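Local coordinates for tegumental protein 20.8 kDa (Clonorchis sinensis, PDB 5X2E), which binds a calcium ion through an EF-hand in its calmodulin-like domain, the part of the longer protein that this chain represents, at residues I6-D11 with E73-H78; T53-C58 with L63-I68. All coordinates share one frame; numbering follows the deposited sequence.

How the contacts relate
Starting from the N terminus, helix 3-10 leads into the calcium-binding loop, and the chain then runs through strand 17-19, helices 20-29 and 35-44, strand 51-53 and helix 54-61 before the long helix 65-79 brings it back to the start. Contact 1 closes that whole circuit, joining residues 6-11 to residues 73-78 with 61 residues between them. Contact 2 lies within this circuit and closes a much shorter turn, folding the first residues of helix 65-79 onto helix 54-61. Both therefore share helix 65-79, and they also touch: Phe7 packs on Phe57 and Leu54, while Val8 and Phe7 meet Ile68. Together they fasten the C-terminal helix to the EF-hand pair.

Contact 1 (I6-D11 with E73-H78); sequences IFVSID and EQKGLH. With CA (calcium ion), chain B.
The end of the entering helix of the calcium-loaded EF-hand meets the far part of the C-terminal helix 65-79, chiefly through Val8 and Lys75. These two side chains reach toward each other end on, Val8 CG1 lying 3.8 Å from Lys75 CD. Lys75 sends CG away from its own backbone N (chi1 177°) and stays extended to the ammonium, which carries NZ past the end of the valine, toward Ser9. No direct hydrogen bond joins the segments; two waters do the bridging. One donates to Val8 O at 2.8 Å and accepts from Lys75 NZ at 3.0 Å. The other accepts from Lys75 NZ at 3.1 Å and is hydrogen-bonded to Ser9 OG at 3.2 Å. Val8 also rests on Ile68, Phe71 and Arg72, earlier on helix 65-79. Arg72 in addition forms a salt bridge with Asp11 OD2, this protein's own link between the calcium site and that helix. Asp11 leaves helical geometry and its OD1 binds calcium at 2.2 Å, with water 3, Asp13, Thr15, Val17 and Glu22 completing the site. With one oxygen on the metal and OD2 receiving Asn16 N, its carboxylate behaves as the first ligand of an EF-hand loop characteristically does.

Contact 2 (T53-C58 with L63-I68); sequences TLETFC and LKPAEI
Leu54 pushes its forked end against the first turn of helix 65-79: CD1 lies against Ile68, 3.6 Å from its CG1, while CD2 lies over toward Pro65, 3.9 Å from its CB. The leucine and isoleucine side chains run past each other in opposite directions, and Ile68 CD1 reaches on to Cys58 SG. That sulfur packs against the turn, 3.9 Å from Leu63 CB and 3.6 Å from the carbonyl carbon of Lys64, with Pro65 CD just beyond that carbon. Here helix 54-61, the last helix of the EF-hand pair, turns back into helix 65-79, and Leu63 N donates to Cys58 O at 3.0 Å (N-H...O 150°), tilted 22° from the carbonyl plane, to close the turn. Next to this turn, Leu63 CD1 comes obliquely to Phe57 CE1 at 4.1 Å, while the Phe57 ring itself meets those of Phe7 and Phe44. Glu55 starts out pointing away, but a bend at chi2 (-70°) brings its carboxylate back to Pro65, OE2 3.5 Å from CG, the two side chains crossing at about a right angle. The new helix is steadied at its start by Glu67, whose OE2 takes Lys64 N on its anti lone pair.

Contact 1 (I6-D11 with E73-H78)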
loop_
_atom_site.group_PDB
_atom_site.type_symbol
_atom_site.label_atom_id
_atom_site.label_comp_id
_atom_site.label_asym_id
_atom_site.label_seq_id
_atom_site.Cartn_x
_atom_site.Cartn_y
_atom_site.Cartn_z
ATOM N N ILE A 6 -6.408 -1.511 0.170
ATOM C CA ILE A 6 -5.519 -1.250 1.305
ATOM C C ILE A 6 -4.299 -0.451 0.830
ATOM O O ILE A 6 -3.871 0.478 1.517
ATOM C CB ILE A 6 -5.134 -2.576 2.011
ATOM C CG1 ILE A 6 -6.386 -3.183 2.675
ATOM C CG2 ILE A 6 -4.014 -2.347 3.035
ATOM C CD1 ILE A 6 -6.273 -4.660 3.019
ATOM N N PHE A 7 -3.772 -0.766 -0.353
ATOM C CA PHE A 7 -2.625 -0.008 -0.887
ATOM C C PHE A 7 -3.008 1.470 -0.981
ATOM O O PHE A 7 -2.268 2.353 -0.542
ATOM C CB PHE A 7 -2.181 -0.485 -2.277
ATOM C CG PHE A 7 -0.971 0.243 -2.765
ATOM C CD1 PHE A 7 0.283 -0.321 -2.600
ATOM C CD2 PHE A 7 -1.079 1.491 -3.397
ATOM C CE1 PHE A 7 1.424 0.345 -3.004
ATOM C CE2 PHE A 7 0.065 2.173 -3.791
ATOM C CZ PHE A 7 1.310 1.599 -3.601
ATOM N N VAL A 8 -4.141 1.729 -1.618
ATOM C CA VAL A 8 -4.594 3.108 -1.768
ATOM C C VAL A 8 -4.835 3.772 -0.421
ATOM O O VAL A 8 -4.436 4.920 -0.207
ATOM C CB VAL A 8 -5.834 3.162 -2.672
ATOM C CG1 VAL A 8 -6.489 4.546 -2.620
ATOM C CG2 VAL A 8 -5.414 2.792 -4.098
ATOM N N SER A 9 -5.390 3.032 0.533
ATOM C CA SER A 9 -5.572 3.589 1.871
ATOM C C SER A 9 -4.264 3.955 2.596
ATOM O O SER A 9 -4.157 4.996 3.253
ATOM C CB SER A 9 -6.344 2.618 2.732
ATOM O OG SER A 9 -6.664 3.267 3.942
ATOM N N ILE A 10 -3.269 3.092 2.488
ATOM C CA ILE A 10 -1.990 3.362 3.133
ATOM C C ILE A 10 -1.262 4.547 2.456
ATOM O O ILE A 10 -0.694 5.407 3.132
ATOM C CB ILE A 10 -1.102 2.111 3.119
ATOM C CG1 ILE A 10 -1.739 0.987 3.947
ATOM C CG2 ILE A 10 0.287 2.451 3.646
ATOM C CD1 ILE A 10 -1.069 -0.372 3.727
ATOM N N ASP A 11 -1.297 4.571 1.131
ATOM C CA ASP A 11 -0.563 5.534 0.337
ATOM C C ASP A 11 -1.347 6.834 0.240
ATOM O O ASP A 11 -1.883 7.219 -0.822
ATOM C CB ASP A 11 -0.282 4.967 -1.050
ATOM C CG ASP A 11 0.487 5.918 -1.904
ATOM O OD1 ASP A 11 1.345 6.660 -1.373
ATOM O OD2 ASP A 11 0.203 5.957 -3.122
ATOM N N GLU A 73 -8.821 6.447 -8.924
ATOM C CA GLU A 73 -9.653 7.406 -9.624
ATOM C C GLU A 73 -11.110 7.257 -9.188
ATOM O O GLU A 73 -11.813 8.247 -9.023
ATOM C CB GLU A 73 -9.522 7.226 -11.143
ATOM C CG GLU A 73 -8.141 7.619 -11.644
ATOM C CD GLU A 73 -7.922 7.341 -13.108
ATOM O OE1 GLU A 73 -8.769 6.669 -13.727
ATOM O OE2 GLU A 73 -6.872 7.819 -13.618
ATOM N N GLN A 74 -11.570 6.013 -9.013
ATOM C CA GLN A 74 -12.962 5.739 -8.586
ATOM C C GLN A 74 -13.218 6.179 -7.166
ATOM O O GLN A 74 -14.281 6.699 -6.865
ATOM C CB GLN A 74 -13.308 4.254 -8.672
ATOM C CG GLN A 74 -13.266 3.703 -10.035
ATOM C CD GLN A 74 -13.355 2.197 -10.055
ATOM O OE1 GLN A 74 -13.821 1.571 -9.090
ATOM N NE2 GLN A 74 -12.920 1.598 -11.159
ATOM N N LYS A 75 -12.248 5.942 -6.283
ATOM C CA LYS A 75 -12.398 6.319 -4.878
ATOM C C LYS A 75 -12.538 7.819 -4.800
ATOM O O LYS A 75 -13.389 8.345 -4.091
ATOM C CB LYS A 75 -11.194 5.851 -4.047
ATOM C CG LYS A 75 -11.268 6.292 -2.569
ATOM C CD LYS A 75 -9.928 6.046 -1.885
ATOM C CE LYS A 75 -9.932 6.471 -0.411
ATOM N NZ LYS A 75 -8.601 6.310 0.285
ATOM N N GLY A 76 -11.673 8.511 -5.526
ATOM C CA GLY A 76 -11.663 9.954 -5.509
ATOM C C GLY A 76 -13.006 10.439 -5.960
ATOM O O GLY A 76 -13.623 11.274 -5.299
ATOM N N LEU A 77 -13.483 9.891 -7.073
ATOM C CA LEU A 77 -14.749 10.315 -7.633
ATOM C C LEU A 77 -15.921 10.021 -6.687
ATOM O O LEU A 77 -16.806 10.845 -6.468
ATOM C CB LEU A 77 -14.971 9.617 -8.951
ATOM C CG LEU A 77 -16.065 10.276 -9.761
ATOM C CD1 LEU A 77 -15.639 11.691 -10.098
ATOM C CD2 LEU A 77 -16.288 9.484 -11.023
ATOM N N HIS A 78 -15.919 8.823 -6.124
ATOM C CA HIS A 78 -16.960 8.441 -5.215
ATOM C C HIS A 78 -16.978 9.349 -4.001
ATOM O O HIS A 78 -18.045 9.790 -3.552
ATOM C CB HIS A 78 -16.777 6.970 -4.826
ATOM C CG HIS A 78 -18.080 6.256 -4.731
ATOM N ND1 HIS A 78 -19.260 6.869 -5.096
ATOM C CD2 HIS A 78 -18.393 4.979 -4.422
ATOM C CE1 HIS A 78 -20.253 6.017 -4.949
ATOM N NE2 HIS A 78 -19.757 4.862 -4.544
HETATM CA CA CA B . 3.078 7.604 -0.319
HETATM O O HOH W 1 -5.750 7.356 0.250
HETATM O O HOH W 2 -8.780 5.556 3.237
HETATM O O HOH W 3 5.096 8.476 0.495
#

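Contact 2 (T53-C58 with L63-I68)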
loop_
_atom_site.group_PDB
_atom_site.type_symbol
_atom_site.label_atom_id
_atom_site.label_comp_id
_atom_site.label_asym_id
_atom_site.label_seq_id
_atom_site.Cartn_x
_atom_site.Cartn_y
_atom_site.Cartn_z
ATOM N N THR A 53 7.126 0.210 -3.382
ATOM C CA THR A 53 6.542 0.790 -4.588
ATOM C C THR A 53 5.308 0.025 -5.034
ATOM O O THR A 53 5.148 -1.181 -4.771
ATOM C CB THR A 53 7.549 0.803 -5.764
ATOM O OG1 THR A 53 7.855 -0.546 -6.138
ATOM C CG2 THR A 53 8.827 1.514 -5.369
ATOM N N LEU A 54 4.442 0.736 -5.741
ATOM C CA LEU A 54 3.290 0.104 -6.357
ATOM C C LEU A 54 3.750 -1.072 -7.249
ATOM O O LEU A 54 3.110 -2.135 -7.244
ATOM C CB LEU A 54 2.514 1.136 -7.173
ATOM C CG LEU A 54 1.326 0.562 -7.915
ATOM C CD1 LEU A 54 0.360 -0.101 -6.953
ATOM C CD2 LEU A 54 0.624 1.701 -8.681
ATOM N N GLU A 55 4.858 -0.879 -7.981
ATOM C CA GLU A 55 5.379 -1.913 -8.897
ATOM C C GLU A 55 5.696 -3.228 -8.158
ATOM O O GLU A 55 5.341 -4.315 -8.603
ATOM C CB GLU A 55 6.638 -1.418 -9.644
ATOM C CG GLU A 55 6.372 -0.337 -10.703
ATOM C CD GLU A 55 5.632 -0.842 -11.935
ATOM O OE1 GLU A 55 5.693 -2.034 -12.289
ATOM O OE2 GLU A 55 4.974 -0.048 -12.569
ATOM N N THR A 56 6.399 -3.135 -7.037
ATOM C CA THR A 56 6.818 -4.341 -6.324
ATOM C C THR A 56 5.626 -4.989 -5.622
ATOM O O THR A 56 5.497 -6.211 -5.583
ATOM C CB THR A 56 7.936 -4.013 -5.336
ATOM O OG1 THR A 56 9.054 -3.483 -6.075
ATOM C CG2 THR A 56 8.372 -5.256 -4.608
ATOM N N PHE A 57 4.768 -4.147 -5.059
ATOM C CA PHE A 57 3.535 -4.611 -4.439
ATOM C C PHE A 57 2.744 -5.446 -5.463
ATOM O O PHE A 57 2.346 -6.585 -5.186
ATOM C CB PHE A 57 2.738 -3.396 -3.946
ATOM C CG PHE A 57 1.442 -3.708 -3.273
ATOM C CD1 PHE A 57 0.246 -3.597 -3.975
ATOM C CD2 PHE A 57 1.397 -4.025 -1.920
ATOM C CE1 PHE A 57 -0.975 -3.825 -3.333
ATOM C CE2 PHE A 57 0.196 -4.234 -1.290
ATOM C CZ PHE A 57 -0.995 -4.126 -2.003
ATOM N N CYS A 58 2.589 -4.904 -6.670
ATOM C CA CYS A 58 1.800 -5.570 -7.693
ATOM C C CYS A 58 2.472 -6.849 -8.193
ATOM O O CYS A 58 1.817 -7.869 -8.423
ATOM C CB CYS A 58 1.537 -4.634 -8.872
ATOM S SG CYS A 58 0.323 -3.350 -8.530
ATOM N N LEU A 63 -0.944 -8.375 -9.349
ATOM C CA LEU A 63 -1.796 -7.265 -9.773
ATOM C C LEU A 63 -1.082 -6.442 -10.840
ATOM O O LEU A 63 0.118 -6.611 -11.054
ATOM C CB LEU A 63 -2.164 -6.383 -8.574
ATOM C CG LEU A 63 -2.867 -7.062 -7.391
ATOM C CD1 LEU A 63 -2.862 -6.144 -6.156
ATOM C CD2 LEU A 63 -4.286 -7.518 -7.775
ATOM N N LYS A 64 -1.812 -5.553 -11.511
ATOM C CA LYS A 64 -1.176 -4.582 -12.398
ATOM C C LYS A 64 -1.327 -3.198 -11.782
ATOM O O LYS A 64 -2.305 -2.950 -11.092
ATOM C CB LYS A 64 -1.787 -4.638 -13.799
ATOM C CG LYS A 64 -1.673 -6.022 -14.431
ATOM C CD LYS A 64 -2.417 -6.142 -15.750
ATOM C CE LYS A 64 -2.418 -7.591 -16.255
ATOM N NZ LYS A 64 -1.577 -7.788 -17.473
ATOM N N PRO A 65 -0.351 -2.297 -12.009
ATOM C CA PRO A 65 -0.486 -0.919 -11.502
ATOM C C PRO A 65 -1.798 -0.271 -11.961
ATOM O O PRO A 65 -2.402 0.466 -11.171
ATOM C CB PRO A 65 0.744 -0.210 -12.088
ATOM C CG PRO A 65 1.791 -1.331 -12.137
ATOM C CD PRO A 65 1.006 -2.566 -12.520
ATOM N N ALA A 66 -2.237 -0.550 -13.185
ATOM C CA ALA A 66 -3.500 -0.013 -13.691
ATOM C C ALA A 66 -4.695 -0.279 -12.755
ATOM O O ALA A 66 -5.591 0.554 -12.673
ATOM C CB ALA A 66 -3.791 -0.585 -15.089
ATOM N N GLU A 67 -4.691 -1.400 -12.028
ATOM C CA GLU A 67 -5.796 -1.727 -11.094
ATOM C C GLU A 67 -5.860 -0.790 -9.879
ATOM O O GLU A 67 -6.944 -0.380 -9.438
ATOM C CB GLU A 67 -5.677 -3.164 -10.615
ATOM C CG GLU A 67 -5.928 -4.163 -11.688
ATOM C CD GLU A 67 -5.798 -5.568 -11.175
ATOM O OE1 GLU A 67 -6.808 -6.115 -10.677
ATOM O OE2 GLU A 67 -4.683 -6.124 -11.273
ATOM N N ILE A 68 -4.706 -0.425 -9.351
ATOM C CA ILE A 68 -4.684 0.516 -8.248
ATOM C C ILE A 68 -5.078 1.888 -8.766
ATOM O O ILE A 68 -5.804 2.625 -8.098
ATOM C CB ILE A 68 -3.287 0.569 -7.571
ATOM C CG1 ILE A 68 -3.163 -0.496 -6.482
ATOM C CG2 ILE A 68 -3.033 1.928 -6.929
ATOM C CD1 ILE A 68 -3.163 -1.884 -7.018
#